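Local coordinates for protein ferredoxin (Mycobacterium smegmatis, PDB 2V2K) that carries electrons between partners in a wide variety of metabolic reactions by means of bound iron-sulfur clusters, at residues Val3-Cys8 with Ser65-Ala70; Pro7-Lys12 with Ala29-Ile34. All coordinates share one frame; numbering follows the deposited sequence.

Contact 1: Val3-Cys8 with Ser65-Ala70; sequences VIAEPC and SSYAQA. With F3S (Fe3-s4 cluster), chain D.
Tyr67, near the start of helix 67-73, lays its ring against the backbone of Ala5 and Glu6, where strand 2-4 has just ended. Glu6 N stands 3.6 Å above the Tyr67 ring plane, over its centre. Ala5 CA makes an off-centre CH-pi contact, 4.1 Å from the Tyr67 centroid. This is the tight part, and Tyr67 contributes by far the largest share of the buried area. Buried Val3 belongs to it too: its CG1, anti to the backbone N (chi1 177°), lies 3.6 Å from Ala68 N. Packing is looser at partly exposed Ala68, whose CB is 4.0 Å from Val3 CG2. On the other flank, partly exposed Glu6 reaches out on a chain extended beyond CG, and Tyr67 OH donates to Glu6 OE1 at 2.6 Å. The hydroxyl comes in on the anti side, 23° out of the carboxylate plane, which is turned 64° from the ring. The contact thus sets helix 67-73 against the end of strand 2-4 and the turn leading to Cys8, whose SG binds iron FE3 of the [3Fe-4S] cluster. With the phenol as donor, the short bond is consistent with an ionised Glu6 and probably helps hold the outer end of the ring.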
loop_
_atom_site.group_PDB
_atom_site.type_symbol
_atom_site.label_atom_id
_atom_site.label_comp_id
_atom_site.label_asym_id
_atom_site.label_seq_id
_atom_site.Cartn_x
_atom_site.Cartn_y
_atom_site.Cartn_z
ATOM N N VAL A 3 0.866 2.199 -6.518
ATOM C CA VAL A 3 1.369 0.984 -5.841
ATOM C C VAL A 3 2.370 1.368 -4.740
ATOM O O VAL A 3 3.277 2.170 -4.981
ATOM C CB VAL A 3 2.044 0.008 -6.850
ATOM C CG1 VAL A 3 2.612 -1.205 -6.129
ATOM C CG2 VAL A 3 1.035 -0.392 -7.926
ATOM N N ILE A 4 2.197 0.809 -3.535
ATOM C CA ILE A 4 3.207 0.917 -2.479
ATOM C C ILE A 4 4.164 -0.291 -2.599
ATOM O O ILE A 4 3.734 -1.450 -2.617
ATOM C CB ILE A 4 2.559 1.028 -1.068
ATOM C CG1 ILE A 4 1.564 2.207 -1.023
ATOM C CG2 ILE A 4 3.636 1.182 0.000
ATOM C CD1 ILE A 4 0.901 2.462 0.327
ATOM N N ALA A 5 5.461 0.009 -2.658
ATOM C CA ALA A 5 6.529 -0.998 -2.816
ATOM C C ALA A 5 7.382 -1.158 -1.521
ATOM O O ALA A 5 7.046 -0.580 -0.462
ATOM C CB ALA A 5 7.422 -0.612 -4.029
ATOM N N GLU A 6 8.483 -1.916 -1.621
ATOM C CA GLU A 6 9.273 -2.394 -0.455
ATOM C C GLU A 6 9.760 -1.359 0.568
ATOM O O GLU A 6 9.828 -1.686 1.744
ATOM C CB GLU A 6 10.484 -3.243 -0.917
ATOM C CG GLU A 6 11.136 -4.077 0.225
ATOM C CD GLU A 6 11.840 -5.370 -0.251
ATOM O OE1 GLU A 6 11.199 -6.249 -0.888
ATOM O OE2 GLU A 6 13.042 -5.534 0.055
ATOM N N PRO A 7 10.074 -0.106 0.148
ATOM C CA PRO A 7 10.528 0.875 1.149
ATOM C C PRO A 7 9.578 1.190 2.298
ATOM O O PRO A 7 10.044 1.611 3.356
ATOM C CB PRO A 7 10.811 2.129 0.321
ATOM C CG PRO A 7 11.066 1.614 -1.047
ATOM C CD PRO A 7 10.115 0.464 -1.208
ATOM N N CYS A 8 8.284 0.969 2.112
ATOM C CA CYS A 8 7.313 1.147 3.189
ATOM C C CYS A 8 7.451 0.119 4.321
ATOM O O CYS A 8 7.062 0.417 5.453
ATOM C CB CYS A 8 5.882 1.088 2.624
ATOM S SG CYS A 8 4.563 1.445 3.820
ATOM N N SER A 65 8.787 -5.466 -8.762
ATOM C CA SER A 65 7.642 -5.658 -9.659
ATOM C C SER A 65 6.495 -6.493 -9.059
ATOM O O SER A 65 5.353 -6.374 -9.499
ATOM C CB SER A 65 8.086 -6.235 -11.008
ATOM O OG SER A 65 8.677 -7.512 -10.861
ATOM N N SER A 66 6.777 -7.304 -8.043
ATOM C CA SER A 66 5.758 -8.169 -7.468
ATOM C C SER A 66 4.827 -7.419 -6.499
ATOM O O SER A 66 3.782 -7.944 -6.119
ATOM C CB SER A 66 6.409 -9.358 -6.763
ATOM O OG SER A 66 7.003 -8.913 -5.550
ATOM N N TYR A 67 5.198 -6.193 -6.126
ATOM C CA TYR A 67 4.398 -5.404 -5.169
ATOM C C TYR A 67 3.016 -4.960 -5.672
ATOM O O TYR A 67 2.098 -4.858 -4.879
ATOM C CB TYR A 67 5.197 -4.220 -4.580
ATOM C CG TYR A 67 6.117 -4.651 -3.458
ATOM C CD1 TYR A 67 5.698 -4.615 -2.125
ATOM C CD2 TYR A 67 7.388 -5.143 -3.731
ATOM C CE1 TYR A 67 6.529 -5.030 -1.096
ATOM C CE2 TYR A 67 8.221 -5.570 -2.720
ATOM C CZ TYR A 67 7.804 -5.514 -1.395
ATOM O OH TYR A 67 8.645 -5.958 -0.381
ATOM N N ALA A 68 2.850 -4.739 -6.973
ATOM C CA ALA A 68 1.512 -4.471 -7.517
ATOM C C ALA A 68 0.497 -5.577 -7.221
ATOM O O ALA A 68 -0.591 -5.300 -6.745
ATOM C CB ALA A 68 1.585 -4.201 -9.029
ATOM N N GLN A 69 0.846 -6.831 -7.513
ATOM C CA GLN A 69 -0.001 -7.946 -7.096
ATOM C C GLN A 69 -0.203 -8.037 -5.573
ATOM O O GLN A 69 -1.280 -8.441 -5.116
ATOM C CB GLN A 69 0.568 -9.278 -7.584
ATOM C CG GLN A 69 -0.401 -10.433 -7.411
ATOM C CD GLN A 69 -1.665 -10.273 -8.256
ATOM O OE1 GLN A 69 -2.788 -10.362 -7.746
ATOM N NE2 GLN A 69 -1.482 -10.017 -9.555
ATOM N N ALA A 70 0.821 -7.664 -4.811
ATOM C CA ALA A 70 0.750 -7.717 -3.356
ATOM C C ALA A 70 -0.294 -6.746 -2.818
ATOM O O ALA A 70 -1.016 -7.058 -1.871
ATOM C CB ALA A 70 2.114 -7.423 -2.748
HETATM FE FE1 F3S D . 2.824 5.921 3.210
HETATM FE FE3 F3S D . 4.437 3.872 3.666
HETATM FE FE4 F3S D . 5.416 6.124 2.674
HETATM S S1 F3S D . 2.834 4.456 4.941
HETATM S S2 F3S D . 4.130 7.753 3.511
HETATM S S3 F3S D . 3.926 4.706 1.764
HETATM S S4 F3S D . 6.376 4.654 4.163
#

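Contact 2: Pro7-Lys12 with Ala29-Ile34; sequences PCVDVK and ARMLYI. With F3S (Fe3-s4 cluster), chain D.
Asp10 OD1 is gripped twice. Arg30 NE donates to Asp10 OD1 at 2.8 Å, and a water oxygen lies 2.7 Å from Asp10 OD1. The same water also donates to Ala29 O. Arg30 meets the carboxylate side-on, its NH2 bonding Asp10 OD2 at 3.0 Å, and both oxygens are approached on their syn sides. Carboxylate and guanidinium are close to parallel, their planes 20° apart, but tilted, with NH2 standing 30° out of the carboxylate plane. The Arg30 chain, bent at chi2 and chi3, folds back to make the salt bridge. In the backbone of the same two residues, Asp10 N donates to Arg30 O at 2.9 Å, with Asp10 in a left-handed backbone conformation; Val9 CA gives the same oxygen a CA-H...O contact.

Nearer the cluster, Leu32 N points at Cys8 SG, 3.5 Å away and almost straight at 174°. Such N-H...S bonds to cluster-binding cysteines are familiar in ferredoxins, and this one would be expected to draw charge from the thiolate. Cys8 O takes both Val11 N and Lys12 N, turning the chain back. Lys12 CG then lies 3.7 Å from Leu32 CD1, the two side chains crossing at about a right angle, and that methyl also touches cluster sulfur S1. Lys12 NZ, beyond a bend at chi3, makes only a weak bond to Ala29 O; its stronger partners are Gly28 O and the Glu27 carboxylate. On the far flank Val9 CG2 packs on Met31 SD at 3.7 Å.

Asp93 binds Arg30 N, while helix 95-98 places Ile97 against Arg30 and Met31. The loop between strand 2-4 and helix 15-19 thus lies against the approach to strand 32-34, whose antiparallel partner is strand 25-27, with Ile4 of strand 2-4 touching Met31 and Leu32.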
loop_
_atom_site.group_PDB
_atom_site.type_symbol
_atom_site.label_atom_id
_atom_site.label_comp_id
_atom_site.label_asym_id
_atom_site.label_seq_id
_atom_site.Cartn_x
_atom_site.Cartn_y
_atom_site.Cartn_z
ATOM N N PRO A 7 10.074 -0.106 0.148
ATOM C CA PRO A 7 10.528 0.875 1.149
ATOM C C PRO A 7 9.578 1.190 2.298
ATOM O O PRO A 7 10.044 1.611 3.356
ATOM C CB PRO A 7 10.811 2.129 0.321
ATOM C CG PRO A 7 11.066 1.614 -1.047
ATOM C CD PRO A 7 10.115 0.464 -1.208
ATOM N N CYS A 8 8.284 0.969 2.112
ATOM C CA CYS A 8 7.313 1.147 3.189
ATOM C C CYS A 8 7.451 0.119 4.321
ATOM O O CYS A 8 7.062 0.417 5.453
ATOM C CB CYS A 8 5.882 1.088 2.624
ATOM S SG CYS A 8 4.563 1.445 3.820
ATOM N N VAL A 9 7.975 -1.070 4.012
ATOM C CA VAL A 9 7.937 -2.222 4.948
ATOM C C VAL A 9 8.694 -1.890 6.229
ATOM O O VAL A 9 9.865 -1.487 6.180
ATOM C CB VAL A 9 8.477 -3.522 4.325
ATOM C CG1 VAL A 9 8.629 -4.629 5.420
ATOM C CG2 VAL A 9 7.569 -3.976 3.183
ATOM N N ASP A 10 7.976 -1.990 7.343
ATOM C CA ASP A 10 8.468 -1.658 8.686
ATOM C C ASP A 10 8.961 -0.202 8.815
ATOM O O ASP A 10 9.793 0.114 9.687
ATOM C CB ASP A 10 9.552 -2.653 9.136
ATOM C CG ASP A 10 9.070 -4.118 9.129
ATOM O OD1 ASP A 10 7.841 -4.389 9.206
ATOM O OD2 ASP A 10 9.950 -5.006 9.085
ATOM N N VAL A 11 8.449 0.671 7.939
ATOM C CA VAL A 11 8.635 2.116 8.060
ATOM C C VAL A 11 7.272 2.750 8.348
ATOM O O VAL A 11 7.086 3.386 9.385
ATOM C CB VAL A 11 9.327 2.724 6.798
ATOM C CG1 VAL A 11 9.508 4.245 6.924
ATOM C CG2 VAL A 11 10.652 2.059 6.578
ATOM N N LYS A 12 6.320 2.574 7.434
ATOM C CA LYS A 12 4.934 3.060 7.632
ATOM C C LYS A 12 4.842 4.510 8.151
ATOM O O LYS A 12 4.261 4.772 9.208
ATOM C CB LYS A 12 4.143 2.102 8.529
ATOM C CG LYS A 12 3.809 0.766 7.846
ATOM C CD LYS A 12 3.441 -0.349 8.814
ATOM C CE LYS A 12 2.238 -0.040 9.662
ATOM N NZ LYS A 12 1.944 -1.112 10.682
ATOM N N ALA A 29 0.003 -5.099 8.985
ATOM C CA ALA A 29 1.043 -5.225 9.995
ATOM C C ALA A 29 2.411 -4.732 9.524
ATOM O O ALA A 29 3.154 -4.143 10.313
ATOM C CB ALA A 29 1.147 -6.685 10.444
ATOM N N ARG A 30 2.759 -4.995 8.256
ATOM C CA ARG A 30 4.091 -4.709 7.714
ATOM C C ARG A 30 4.219 -3.433 6.878
ATOM O O ARG A 30 5.304 -2.854 6.800
ATOM C CB ARG A 30 4.574 -5.875 6.828
ATOM C CG ARG A 30 4.651 -7.216 7.503
ATOM C CD ARG A 30 5.597 -7.242 8.695
ATOM N NE ARG A 30 7.010 -6.981 8.380
ATOM C CZ ARG A 30 7.873 -7.867 7.873
ATOM N NH1 ARG A 30 7.489 -9.103 7.564
ATOM N NH2 ARG A 30 9.140 -7.516 7.662
ATOM N N MET A 31 3.140 -3.042 6.213
ATOM C CA MET A 31 3.154 -1.872 5.307
ATOM C C MET A 31 1.718 -1.387 5.069
ATOM O O MET A 31 0.770 -1.970 5.600
ATOM C CB MET A 31 3.859 -2.193 3.960
ATOM C CG MET A 31 3.225 -3.314 3.162
ATOM S SD MET A 31 4.154 -3.794 1.682
ATOM C CE MET A 31 3.887 -2.418 0.574
ATOM N N LEU A 32 1.588 -0.281 4.327
ATOM C CA LEU A 32 0.305 0.159 3.776
ATOM C C LEU A 32 0.158 -0.334 2.323
ATOM O O LEU A 32 1.137 -0.666 1.675
ATOM C CB LEU A 32 0.141 1.676 3.851
ATOM C CG LEU A 32 -0.458 2.113 5.182
ATOM C CD1 LEU A 32 0.562 1.820 6.296
ATOM C CD2 LEU A 32 -0.876 3.578 5.168
ATOM N N TYR A 33 -1.094 -0.399 1.868
ATOM C CA TYR A 33 -1.496 -0.981 0.576
ATOM C C TYR A 33 -2.553 -0.102 -0.092
ATOM O O TYR A 33 -3.523 0.324 0.567
ATOM C CB TYR A 33 -2.064 -2.390 0.778
ATOM C CG TYR A 33 -1.158 -3.386 1.509
ATOM C CD1 TYR A 33 -1.102 -3.441 2.913
ATOM C CD2 TYR A 33 -0.371 -4.271 0.796
ATOM C CE1 TYR A 33 -0.271 -4.370 3.570
ATOM C CE2 TYR A 33 0.461 -5.195 1.439
ATOM C CZ TYR A 33 0.493 -5.241 2.823
ATOM O OH TYR A 33 1.331 -6.162 3.423
ATOM N N ILE A 34 -2.360 0.206 -1.366
ATOM C CA ILE A 34 -3.337 0.997 -2.165
ATOM C C ILE A 34 -4.323 0.038 -2.813
ATOM O O ILE A 34 -3.908 -0.905 -3.526
ATOM C CB ILE A 34 -2.649 1.867 -3.238
ATOM C CG1 ILE A 34 -1.837 2.975 -2.543
ATOM C CG2 ILE A 34 -3.679 2.392 -4.266
ATOM C CD1 ILE A 34 -0.946 3.833 -3.442
HETATM FE FE1 F3S D . 2.824 5.921 3.210
HETATM FE FE3 F3S D . 4.437 3.872 3.666
HETATM FE FE4 F3S D . 5.416 6.124 2.674
HETATM S S1 F3S D . 2.834 4.456 4.941
HETATM S S2 F3S D . 4.130 7.753 3.511
HETATM S S3 F3S D . 3.926 4.706 1.764
HETATM S S4 F3S D . 6.376 4.654 4.163
HETATM O O HOH W 1 5.913 -3.143 10.712
#

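From the N terminus, strand 2-4 enters contact 1 and the following loop enters contact 2, with Pro7 and Cys8 common to both segments. Contact 2 closes the shorter loop, 16 residues holding helix 15-19 and strand 25-27. Contact 1 closes the longer one, 56 residues, by bringing back helix 67-73; apart from the shared residues, contact 2 nests inside it. They lie about 9 Å apart, centre to centre, and touch directly, with Ile4 O 3.3 Å from Met31 CE. Helix 67-73 and the hairpin strand 32-34 thus return from different distances along the sequence to meet one continuous stretch of chain beside the cluster.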